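Local coordinates for Slr0280 protein (Synechocystis sp., PDB 5H3K) that is of unknown function but belongs to the phosphodiester glycosidase (NAGPA) family, so it may act on sugars in phosphodiester linkage, at residues Gly406-Gly411 against Ile424-Asn429. Sequence-based numbering, arbitrary orientation.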
loop_
_atom_site.group_PDB
_atom_site.type_symbol
_atom_site.label_atom_id
_atom_site.label_comp_id
_atom_site.label_asym_id
_atom_site.label_seq_id
_atom_site.Cartn_x
_atom_site.Cartn_y
_atom_site.Cartn_z
ATOM N N GLY A 406 13.436 12.292 10.257
ATOM C CA GLY A 406 13.845 13.277 9.267
ATOM C C GLY A 406 13.355 14.673 9.596
ATOM O O GLY A 406 13.657 15.636 8.871
ATOM N N TYR A 407 12.602 14.804 10.691
ATOM C CA TYR A 407 12.050 16.101 11.063
ATOM C C TYR A 407 13.040 16.953 11.879
ATOM O O TYR A 407 13.484 16.567 12.963
ATOM C CB TYR A 407 10.728 15.919 11.812
ATOM C CG TYR A 407 10.026 17.216 12.162
ATOM C CD1 TYR A 407 9.587 18.085 11.168
ATOM C CD2 TYR A 407 9.787 17.553 13.480
ATOM C CE1 TYR A 407 8.939 19.278 11.490
ATOM C CE2 TYR A 407 9.126 18.738 13.813
ATOM C CZ TYR A 407 8.712 19.595 12.811
ATOM O OH TYR A 407 8.066 20.771 13.146
ATOM N N VAL A 408 13.373 18.124 11.351
ATOM C CA VAL A 408 14.422 18.958 11.941
ATOM C C VAL A 408 13.897 20.194 12.665
ATOM O O VAL A 408 13.308 21.098 12.055
ATOM C CB VAL A 408 15.436 19.399 10.874
ATOM C CG1 VAL A 408 16.553 20.197 11.514
ATOM C CG2 VAL A 408 16.003 18.205 10.153
ATOM N N GLN A 409 14.122 20.224 13.977
ATOM C CA GLN A 409 13.834 21.391 14.803
ATOM C C GLN A 409 14.943 21.553 15.841
ATOM O O GLN A 409 15.681 20.611 16.126
ATOM C CB GLN A 409 12.488 21.249 15.516
ATOM C CG GLN A 409 11.261 21.221 14.605
ATOM C CD GLN A 409 11.022 22.537 13.872
ATOM O OE1 GLN A 409 11.413 23.605 14.341
ATOM N NE2 GLN A 409 10.373 22.460 12.711
ATOM N N ARG A 410 15.081 22.751 16.391
ATOM C CA ARG A 410 16.004 22.928 17.501
ATOM C C ARG A 410 15.572 22.020 18.646
ATOM O O ARG A 410 14.376 21.897 18.942
ATOM C CB ARG A 410 16.027 24.388 17.950
ATOM C CG ARG A 410 16.702 25.303 16.932
ATOM C CD ARG A 410 16.544 26.780 17.294
ATOM N NE ARG A 410 17.465 27.200 18.348
ATOM C CZ ARG A 410 17.159 27.235 19.641
ATOM N NH1 ARG A 410 15.950 26.868 20.054
ATOM N NH2 ARG A 410 18.067 27.642 20.522
ATOM N N GLY A 411 16.539 21.358 19.273
ATOM C CA GLY A 411 16.244 20.438 20.359
ATOM C C GLY A 411 17.240 19.289 20.378
ATOM O O GLY A 411 18.249 19.325 19.673
ATOM N N ILE A 424 23.940 11.307 8.644
ATOM C CA ILE A 424 24.455 12.478 7.942
ATOM C C ILE A 424 23.701 13.685 8.468
ATOM O O ILE A 424 22.467 13.658 8.510
ATOM C CB ILE A 424 24.207 12.362 6.421
ATOM C CG1 ILE A 424 24.925 11.144 5.851
ATOM C CG2 ILE A 424 24.638 13.633 5.709
ATOM C CD1 ILE A 424 24.586 10.853 4.402
ATOM N N PRO A 425 24.424 14.750 8.877
ATOM C CA PRO A 425 23.730 15.863 9.543
ATOM C C PRO A 425 22.644 16.480 8.668
ATOM O O PRO A 425 22.845 16.638 7.464
ATOM C CB PRO A 425 24.850 16.878 9.841
ATOM C CG PRO A 425 26.040 16.422 9.061
ATOM C CD PRO A 425 25.886 14.951 8.830
ATOM N N LEU A 426 21.505 16.802 9.272
ATOM C CA LEU A 426 20.363 17.320 8.528
ATOM C C LEU A 426 20.249 18.826 8.671
ATOM O O LEU A 426 19.438 19.458 8.000
ATOM C CB LEU A 426 19.072 16.653 9.003
ATOM C CG LEU A 426 18.899 15.156 8.765
ATOM C CD1 LEU A 426 17.656 14.642 9.486
ATOM C CD2 LEU A 426 18.808 14.867 7.273
ATOM N N SER A 427 21.048 19.401 9.563
ATOM C CA SER A 427 21.091 20.853 9.742
ATOM C C SER A 427 22.534 21.286 9.995
ATOM O O SER A 427 23.390 20.446 10.286
ATOM C CB SER A 427 20.193 21.304 10.898
ATOM O OG SER A 427 20.703 20.896 12.162
ATOM N N ASP A 428 22.812 22.582 9.865
ATOM C CA ASP A 428 24.156 23.091 10.134
ATOM C C ASP A 428 24.411 23.224 11.630
ATOM O O ASP A 428 23.473 23.370 12.418
ATOM C CB ASP A 428 24.370 24.460 9.486
ATOM C CG ASP A 428 24.320 24.415 7.983
ATOM O OD1 ASP A 428 24.146 25.497 7.377
ATOM O OD2 ASP A 428 24.457 23.311 7.410
ATOM N N ASN A 429 25.688 23.174 12.005
ATOM C CA ASN A 429 26.126 23.445 13.369
ATOM C C ASN A 429 25.515 22.500 14.405
ATOM O O ASN A 429 25.060 22.931 15.465
ATOM C CB ASN A 429 25.860 24.913 13.731
ATOM C CG ASN A 429 26.490 25.878 12.738
ATOM O OD1 ASN A 429 27.608 25.662 12.273
ATOM N ND2 ASN A 429 25.762 26.936 12.392
#
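Gly406 opens the contact with bare backbone: its CA lies 4.1 Å from CD1 of Leu426, a methyl-to-backbone contact, since glycine brings no side chain. Tyr407 turns its ring to the far side, onto Leu351, Ile365 and Leu366. The next residue, Val408, points back across, and its two methyls divide the work. CG2, the branch beside the backbone N, meets Leu426 near the root of that side chain, 3.6 Å from CB, with CD1 at 4.0 Å. CG1, which stands opposite the backbone N (chi1 -177°), reaches instead toward Ser427, 3.9 Å from its CB. The serine thus offers carbon to the valine, while its OG is hydrogen-bonded to Glu430. Gln409 points away like Tyr407, and its NE2 makes a weak hydrogen bond to the tyrosine OH, 2.9 Å long and bent to 117°. Arg466 of strand 460-466 touches Val408, Leu426 and Ser427, bordering this small, partly exposed apolar patch. What results is a surface contact between two loops that lead into strands of one mixed beta sheet: the 397-403 to 411-415 connection meets the loop before strand 430-436 mainly through one valine, the glycine CA beside it, and strand 460-466 pairs with both 411-415 and 430-436.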